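Local atomic coordinates of GNA33 (Neisseria gonorrhoeae FA 1090, PDB entry 2G5D), a protein that probably acts as a lytic transglycosylase, cleaving the MurNAc-GlcNAc linkage of peptidoglycan exolytically with formation of a 1,6-anhydro bond in MurNAc. Residues K60-F65 with F93-F98; T332-E337 with M371-G376. All coordinates share one frame; numbering follows the deposited sequence.

Interaction 1: K60-F65 with F93-F98; sequences KSLQSF and FQAKRF
Phe98 reaches from helix 92-102 to helix 58-72 and meets both Leu62 and Phe65. Its CG lies anti to the backbone N (chi1 171°), which carries the ring across the gap between the two helices. Leu62 crosses the Phe98 side chain at about a right angle. One methyl does the touching: Leu62 CD1 sits 3.8 Å from Phe98 CE2 and 3.9 Å from Phe98 CD2, approaching the ring obliquely. The side chains of Phe65 and Phe98 also cross at about a right angle. Phe65 CE2 comes to the edge of the Phe98 ring, near its plane, 4.1 Å from Phe98 CZ.

The backbones come closest at Leu62 and Ala95, whose CA atoms are 6.2 Å apart. The Ala95 methyl CB lies 3.9 Å from Leu62 CB and 4.0 Å from Leu62 CD2. The two methyls of Leu62 are thus divided, CD1 to Phe98 and CD2 to Ala95. No hydrogen bond joins the segments, and all four touching residues are buried. The contact is purely apolar.

The helix segments cross at 61°, with their axes 9.6 Å apart at closest approach. Helix 79-86 joins the same cluster, with Ala85 against Leu62, Phe65 and Phe98. Phe103 packs edge-to-face with Phe98. Met371 of strand 365-375 touches Phe65, so helix 58-72 lies between helix 92-102 and that strand.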
ATOM      1  N   LYS A  60     -18.333  -6.968  -8.374  1.00 27.03           N
ATOM      2  CA  LYS A  60     -17.134  -6.188  -8.141  1.00 27.31           C
ATOM      3  C   LYS A  60     -16.182  -6.894  -7.156  1.00 27.45           C
ATOM      4  O   LYS A  60     -14.971  -6.920  -7.408  1.00 27.74           O
ATOM      5  CB  LYS A  60     -17.470  -4.738  -7.741  1.00 26.91           C
ATOM      6  CG  LYS A  60     -17.783  -3.881  -8.951  1.00 27.69           C
ATOM      7  CD  LYS A  60     -18.171  -2.444  -8.617  1.00 26.39           C
ATOM      8  CE  LYS A  60     -18.795  -1.733  -9.827  1.00 29.39           C
ATOM      9  NZ  LYS A  60     -19.902  -2.551 -10.492  1.00 29.85           N
ATOM     10  N   SER A  61     -16.713  -7.510  -6.083  1.00 27.19           N
ATOM     11  CA  SER A  61     -15.865  -8.266  -5.148  1.00 27.24           C
ATOM     12  C   SER A  61     -15.235  -9.446  -5.855  1.00 27.14           C
ATOM     13  O   SER A  61     -14.071  -9.774  -5.600  1.00 26.61           O
ATOM     14  CB  SER A  61     -16.662  -8.801  -3.928  1.00 28.17           C
ATOM     15  OG  SER A  61     -17.401  -7.766  -3.314  1.00 24.88           O
ATOM     16  N   LEU A  62     -15.999 -10.087  -6.746  1.00 26.68           N
ATOM     17  CA  LEU A  62     -15.451 -11.220  -7.539  1.00 26.16           C
ATOM     18  C   LEU A  62     -14.334 -10.783  -8.480  1.00 26.76           C
ATOM     19  O   LEU A  62     -13.309 -11.454  -8.546  1.00 27.33           O
ATOM     20  CB  LEU A  62     -16.535 -12.036  -8.263  1.00 25.79           C
ATOM     21  CG  LEU A  62     -16.074 -13.266  -9.087  1.00 26.35           C
ATOM     22  CD1 LEU A  62     -15.382 -14.317  -8.216  1.00 27.07           C
ATOM     23  CD2 LEU A  62     -17.221 -13.892  -9.830  1.00 25.21           C
ATOM     24  N   GLN A  63     -14.520  -9.671  -9.204  1.00 27.65           N
ATOM     25  CA  GLN A  63     -13.420  -9.072  -9.980  1.00 27.97           C
ATOM     26  C   GLN A  63     -12.166  -8.893  -9.115  1.00 27.61           C
ATOM     27  O   GLN A  63     -11.063  -9.290  -9.498  1.00 27.75           O
ATOM     28  CB  GLN A  63     -13.829  -7.715 -10.556  1.00 28.24           C
ATOM     29  CG  GLN A  63     -14.752  -7.811 -11.762  1.00 29.08           C
ATOM     30  CD  GLN A  63     -15.249  -6.463 -12.185  1.00 27.08           C
ATOM     31  OE1 GLN A  63     -15.994  -5.803 -11.449  1.00 29.69           O
ATOM     32  NE2 GLN A  63     -14.855  -6.037 -13.349  1.00 24.60           N
ATOM     33  N   SER A  64     -12.338  -8.299  -7.941  1.00 28.09           N
ATOM     34  CA  SER A  64     -11.217  -8.007  -7.061  1.00 28.13           C
ATOM     35  C   SER A  64     -10.536  -9.313  -6.605  1.00 27.90           C
ATOM     36  O   SER A  64      -9.302  -9.432  -6.663  1.00 28.06           O
ATOM     37  CB  SER A  64     -11.721  -7.165  -5.889  1.00 28.74           C
ATOM     38  OG  SER A  64     -10.675  -6.684  -5.077  1.00 28.65           O
ATOM     39  N   PHE A  65     -11.325 -10.312  -6.195  1.00 28.03           N
ATOM     40  CA  PHE A  65     -10.763 -11.636  -5.794  1.00 28.24           C
ATOM     41  C   PHE A  65      -9.964 -12.328  -6.907  1.00 27.72           C
ATOM     42  O   PHE A  65      -8.896 -12.891  -6.653  1.00 27.94           O
ATOM     43  CB  PHE A  65     -11.849 -12.587  -5.235  1.00 28.63           C
ATOM     44  CG  PHE A  65     -11.283 -13.865  -4.631  1.00 28.81           C
ATOM     45  CD1 PHE A  65     -10.483 -13.831  -3.490  1.00 30.43           C
ATOM     46  CD2 PHE A  65     -11.542 -15.098  -5.224  1.00 29.82           C
ATOM     47  CE1 PHE A  65      -9.948 -15.012  -2.948  1.00 28.87           C
ATOM     48  CE2 PHE A  65     -11.020 -16.298  -4.689  1.00 26.28           C
ATOM     49  CZ  PHE A  65     -10.229 -16.256  -3.547  1.00 28.27           C
ATOM     50  N   PHE A  93     -25.390 -12.072  -8.602  1.00 28.38           N
ATOM     51  CA  PHE A  93     -26.228 -13.204  -8.204  1.00 28.34           C
ATOM     52  C   PHE A  93     -25.376 -14.448  -7.974  1.00 28.72           C
ATOM     53  O   PHE A  93     -25.391 -15.036  -6.886  1.00 28.35           O
ATOM     54  CB  PHE A  93     -27.343 -13.480  -9.225  1.00 28.96           C
ATOM     55  CG  PHE A  93     -28.243 -14.625  -8.838  1.00 29.04           C
ATOM     56  CD1 PHE A  93     -29.198 -14.464  -7.829  1.00 28.58           C
ATOM     57  CD2 PHE A  93     -28.122 -15.865  -9.460  1.00 29.04           C
ATOM     58  CE1 PHE A  93     -30.042 -15.516  -7.454  1.00 29.90           C
ATOM     59  CE2 PHE A  93     -28.958 -16.927  -9.088  1.00 30.45           C
ATOM     60  CZ  PHE A  93     -29.923 -16.745  -8.093  1.00 31.14           C
ATOM     61  N   GLN A  94     -24.630 -14.822  -9.011  1.00 28.33           N
ATOM     62  CA  GLN A  94     -23.704 -15.963  -8.989  1.00 27.84           C
ATOM     63  C   GLN A  94     -22.507 -15.779  -8.045  1.00 27.99           C
ATOM     64  O   GLN A  94     -22.086 -16.728  -7.344  1.00 27.67           O
ATOM     65  CB  GLN A  94     -23.200 -16.200 -10.408  1.00 27.81           C
ATOM     66  CG  GLN A  94     -24.225 -16.889 -11.329  1.00 28.48           C
ATOM     67  CD  GLN A  94     -25.205 -15.960 -12.072  1.00 33.10           C
ATOM     68  OE1 GLN A  94     -26.058 -16.448 -12.827  1.00 37.99           O
ATOM     69  NE2 GLN A  94     -25.084 -14.649 -11.887  1.00 32.11           N
ATOM     70  N   ALA A  95     -21.968 -14.560  -8.036  1.00 27.39           N
ATOM     71  CA  ALA A  95     -20.835 -14.185  -7.206  1.00 27.53           C
ATOM     72  C   ALA A  95     -21.184 -14.214  -5.717  1.00 27.61           C
ATOM     73  O   ALA A  95     -20.371 -14.615  -4.910  1.00 27.52           O
ATOM     74  CB  ALA A  95     -20.320 -12.816  -7.619  1.00 26.61           C
ATOM     75  N   LYS A  96     -22.387 -13.778  -5.352  1.00 28.73           N
ATOM     76  CA  LYS A  96     -22.865 -13.961  -3.970  1.00 29.57           C
ATOM     77  C   LYS A  96     -22.856 -15.438  -3.552  1.00 30.37           C
ATOM     78  O   LYS A  96     -22.378 -15.787  -2.459  1.00 30.81           O
ATOM     79  CB  LYS A  96     -24.278 -13.430  -3.804  1.00 29.54           C
ATOM     80  CG  LYS A  96     -24.815 -13.559  -2.376  1.00 29.97           C
ATOM     81  CD  LYS A  96     -26.103 -12.808  -2.240  1.00 35.34           C
ATOM     82  CE  LYS A  96     -27.085 -13.565  -1.409  1.00 36.01           C
ATOM     83  NZ  LYS A  96     -28.462 -13.220  -1.822  1.00 37.09           N
ATOM     84  N   ARG A  97     -23.417 -16.286  -4.413  1.00 30.27           N
ATOM     85  CA  ARG A  97     -23.492 -17.723  -4.128  1.00 30.42           C
ATOM     86  C   ARG A  97     -22.153 -18.403  -3.989  1.00 29.69           C
ATOM     87  O   ARG A  97     -22.014 -19.279  -3.149  1.00 29.89           O
ATOM     88  CB  ARG A  97     -24.406 -18.437  -5.112  1.00 30.21           C
ATOM     89  CG  ARG A  97     -25.804 -18.198  -4.712  1.00 32.70           C
ATOM     90  CD  ARG A  97     -26.695 -17.786  -5.862  1.00 35.96           C
ATOM     91  NE  ARG A  97     -27.350 -18.935  -6.465  1.00 36.47           N
ATOM     92  CZ  ARG A  97     -28.540 -19.393  -6.091  1.00 38.58           C
ATOM     93  NH1 ARG A  97     -29.066 -20.440  -6.720  1.00 36.59           N
ATOM     94  NH2 ARG A  97     -29.206 -18.795  -5.104  1.00 39.90           N
ATOM     95  N   PHE A  98     -21.186 -17.970  -4.805  1.00 28.67           N
ATOM     96  CA  PHE A  98     -19.766 -18.327  -4.686  1.00 28.71           C
ATOM     97  C   PHE A  98     -19.157 -17.996  -3.296  1.00 28.83           C
ATOM     98  O   PHE A  98     -18.475 -18.834  -2.704  1.00 27.50           O
ATOM     99  CB  PHE A  98     -18.974 -17.628  -5.795  1.00 28.12           C
ATOM    100  CG  PHE A  98     -17.474 -17.733  -5.657  1.00 28.58           C
ATOM    101  CD1 PHE A  98     -16.823 -18.958  -5.847  1.00 27.03           C
ATOM    102  CD2 PHE A  98     -16.707 -16.601  -5.366  1.00 28.69           C
ATOM    103  CE1 PHE A  98     -15.447 -19.052  -5.716  1.00 29.90           C
ATOM    104  CE2 PHE A  98     -15.323 -16.686  -5.246  1.00 29.49           C
ATOM    105  CZ  PHE A  98     -14.696 -17.903  -5.420  1.00 29.28           C
TER

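Interaction 2: T332-E337 with M371-G376; sequences TPLMGE and MAQDTG
Gln373 OE1 accepts a short hydrogen bond of 2.6 Å from water 2. The same water accepts from the backbone Met335 N at 3.0 Å, so it bridges the side-chain amide to the loop 332-337. At the other end of that amide, NE2 donates to the carbonyl of Ser64 in helix 58-72. Both polar ends of the buried group are therefore engaged, which would fix how the amide is turned.

A second bridge runs between the backbones. Water 1 donates to Thr332 O and to Gln373 O, each at 2.8 Å. No direct hydrogen bond crosses between the segments.

Leu334 divides its two methyls between Gln373 and Asp374. Leu334 CD2 lies 4.0 Å from Gln373 CB and 3.9 Å from Gln373 OE1. The Leu334 and Gln373 side chains run past each other in opposite directions. Leu334 CD1 meets the carboxylate of Asp374 instead, 3.7 Å from Asp374 OD1, and here the side chains cross at about a right angle. Asp374 OD2 accepts from Ala329 N, and more weakly from Thr375 N next along the chain.

Strand 365-375 belongs to the 3D domain, of the double-psi beta-barrel clan. The loop meets it through two water bridges and the Leu334 methyls, with a smaller share from Thr332. The polar link between the segments thus depends on the waters, while the leucine methyls lie against side-chain oxygens.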
ATOM      1  N   THR A 332      -0.176  -8.119  -6.782  1.00 28.24           N
ATOM      2  CA  THR A 332      -1.232  -7.999  -7.788  1.00 28.96           C
ATOM      3  C   THR A 332      -1.837  -6.585  -7.795  1.00 29.06           C
ATOM      4  O   THR A 332      -1.804  -5.887  -6.770  1.00 29.61           O
ATOM      5  CB  THR A 332      -2.366  -9.078  -7.605  1.00 28.99           C
ATOM      6  OG1 THR A 332      -2.972  -8.945  -6.306  1.00 28.70           O
ATOM      7  CG2 THR A 332      -1.803 -10.494  -7.787  1.00 28.64           C
ATOM      8  N   PRO A 333      -2.368  -6.146  -8.958  1.00 29.91           N
ATOM      9  CA  PRO A 333      -2.971  -4.805  -9.069  1.00 29.76           C
ATOM     10  C   PRO A 333      -4.282  -4.554  -8.262  1.00 29.84           C
ATOM     11  O   PRO A 333      -5.261  -5.302  -8.376  1.00 29.80           O
ATOM     12  CB  PRO A 333      -3.186  -4.649 -10.587  1.00 29.83           C
ATOM     13  CG  PRO A 333      -3.257  -6.053 -11.127  1.00 29.59           C
ATOM     14  CD  PRO A 333      -2.353  -6.868 -10.254  1.00 29.35           C
ATOM     15  N   LEU A 334      -4.311  -3.484  -7.468  1.00 29.66           N
ATOM     16  CA  LEU A 334      -5.462  -3.237  -6.605  1.00 30.13           C
ATOM     17  C   LEU A 334      -6.624  -2.575  -7.360  1.00 30.58           C
ATOM     18  O   LEU A 334      -6.414  -1.700  -8.226  1.00 30.25           O
ATOM     19  CB  LEU A 334      -5.059  -2.378  -5.391  1.00 30.60           C
ATOM     20  CG  LEU A 334      -3.866  -2.841  -4.548  1.00 30.68           C
ATOM     21  CD1 LEU A 334      -3.490  -1.800  -3.487  1.00 28.60           C
ATOM     22  CD2 LEU A 334      -4.161  -4.177  -3.909  1.00 29.18           C
ATOM     23  N   MET A 335      -7.843  -3.010  -7.036  1.00 30.43           N
ATOM     24  CA  MET A 335      -9.046  -2.476  -7.625  1.00 29.80           C
ATOM     25  C   MET A 335      -9.627  -1.451  -6.672  1.00 30.49           C
ATOM     26  O   MET A 335      -9.909  -1.766  -5.512  1.00 30.50           O
ATOM     27  CB  MET A 335     -10.049  -3.601  -7.861  1.00 29.96           C
ATOM     28  CG  MET A 335     -11.318  -3.207  -8.574  1.00 29.96           C
ATOM     29  SD  MET A 335     -12.462  -4.592  -8.591  1.00 30.60           S
ATOM     30  CE  MET A 335     -13.997  -3.788  -8.993  1.00 30.64           C
ATOM     31  N   GLY A 336      -9.811  -0.238  -7.173  1.00 29.29           N
ATOM     32  CA  GLY A 336     -10.409   0.857  -6.397  1.00 29.28           C
ATOM     33  C   GLY A 336     -11.713   0.480  -5.727  1.00 29.22           C
ATOM     34  O   GLY A 336     -12.623  -0.075  -6.382  1.00 27.26           O
ATOM     35  N   GLU A 337     -11.772   0.746  -4.412  1.00 30.37           N
ATOM     36  CA  GLU A 337     -12.963   0.527  -3.572  1.00 31.09           C
ATOM     37  C   GLU A 337     -13.263  -0.905  -3.138  1.00 31.98           C
ATOM     38  O   GLU A 337     -14.207  -1.114  -2.356  1.00 31.58           O
ATOM     39  CB  GLU A 337     -14.213   1.097  -4.228  1.00 31.64           C
ATOM     40  CG  GLU A 337     -14.298   2.582  -4.172  1.00 32.98           C
ATOM     41  CD  GLU A 337     -15.511   3.094  -4.902  1.00 34.93           C
ATOM     42  OE1 GLU A 337     -15.335   3.732  -5.936  1.00 35.45           O
ATOM     43  OE2 GLU A 337     -16.648   2.852  -4.453  1.00 39.43           O
ATOM     44  N   MET A 371     -11.149  -7.107  -0.768  1.00 26.08           N
ATOM     45  CA  MET A 371     -10.083  -8.095  -0.691  1.00 26.82           C
ATOM     46  C   MET A 371      -8.871  -7.505   0.021  1.00 27.39           C
ATOM     47  O   MET A 371      -8.439  -6.395  -0.277  1.00 26.52           O
ATOM     48  CB  MET A 371      -9.721  -8.612  -2.088  1.00 25.16           C
ATOM     49  CG  MET A 371     -10.941  -9.119  -2.894  1.00 25.59           C
ATOM     50  SD  MET A 371     -11.705 -10.614  -2.221  1.00 27.95           S
ATOM     51  CE  MET A 371     -13.397 -10.028  -2.199  1.00 26.15           C
ATOM     52  N   ALA A 372      -8.356  -8.264   0.986  1.00 28.94           N
ATOM     53  CA  ALA A 372      -7.203  -7.886   1.792  1.00 29.80           C
ATOM     54  C   ALA A 372      -5.933  -8.317   1.066  1.00 30.51           C
ATOM     55  O   ALA A 372      -5.432  -9.445   1.244  1.00 32.11           O
ATOM     56  CB  ALA A 372      -7.299  -8.542   3.145  1.00 29.75           C
ATOM     57  N   GLN A 373      -5.433  -7.430   0.218  1.00 30.22           N
ATOM     58  CA  GLN A 373      -4.403  -7.788  -0.753  1.00 29.27           C
ATOM     59  C   GLN A 373      -3.133  -6.949  -0.591  1.00 29.60           C
ATOM     60  O   GLN A 373      -2.190  -7.050  -1.389  1.00 29.76           O
ATOM     61  CB  GLN A 373      -4.969  -7.626  -2.154  1.00 28.34           C
ATOM     62  CG  GLN A 373      -6.064  -8.619  -2.516  1.00 29.81           C
ATOM     63  CD  GLN A 373      -6.684  -8.304  -3.862  1.00 29.91           C
ATOM     64  OE1 GLN A 373      -6.539  -7.197  -4.360  1.00 30.10           O
ATOM     65  NE2 GLN A 373      -7.385  -9.276  -4.451  1.00 29.66           N
ATOM     66  N   ASP A 374      -3.103  -6.131   0.459  1.00 30.02           N
ATOM     67  CA  ASP A 374      -1.998  -5.221   0.690  1.00 29.80           C
ATOM     68  C   ASP A 374      -1.725  -5.066   2.186  1.00 29.94           C
ATOM     69  O   ASP A 374      -2.553  -5.454   3.023  1.00 30.45           O
ATOM     70  CB  ASP A 374      -2.319  -3.878   0.041  1.00 29.47           C
ATOM     71  CG  ASP A 374      -1.063  -3.053  -0.303  1.00 30.22           C
ATOM     72  OD1 ASP A 374      -1.234  -1.855  -0.579  1.00 30.14           O
ATOM     73  OD2 ASP A 374       0.080  -3.582  -0.293  1.00 32.40           O
ATOM     74  N   THR A 375      -0.556  -4.503   2.489  1.00 29.57           N
ATOM     75  CA  THR A 375      -0.068  -4.218   3.832  1.00 29.44           C
ATOM     76  C   THR A 375       0.527  -2.805   3.864  1.00 29.84           C
ATOM     77  O   THR A 375       0.888  -2.263   2.824  1.00 29.50           O
ATOM     78  CB  THR A 375       1.074  -5.183   4.226  1.00 29.76           C
ATOM     79  OG1 THR A 375       2.129  -5.081   3.264  1.00 30.22           O
ATOM     80  CG2 THR A 375       0.613  -6.610   4.280  1.00 29.19           C
ATOM     81  N   GLY A 376       0.643  -2.213   5.053  1.00 30.21           N
ATOM     82  CA  GLY A 376       1.427  -0.977   5.235  1.00 30.48           C
ATOM     83  C   GLY A 376       2.248  -1.020   6.517  1.00 30.93           C
ATOM     84  O   GLY A 376       1.929  -1.787   7.421  1.00 31.32           O
TER
HETATM   85  O   HOH W   1      -1.569  -6.782  -4.140  1.00 23.51           O
HETATM   86  O   HOH W   2      -8.154  -5.676  -5.785  1.00 19.35           O

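Overall arrangement
After two short strands, 34-37 and 40-44, the chain enters helix 58-72. It then passes through helix 79-86 and returns in helix 92-102, where interaction 1 closes a largely helical loop. Well over two hundred residues follow before interaction 2 opens at 332-337. That contact closes a loop that holds strands 339-342 and 352-358 and the start of strand 365-375, with no helix. The two contacts are in series, neither nested nor crossed. Their centres lie about 16 Å apart, yet Met371 packs on Ser61, Ser64 and Phe65. Helix 58-72 thus ties the N-terminal helices to a strand of the 3D domain, and Met335 of the loop 332-337 touches the same helix directly.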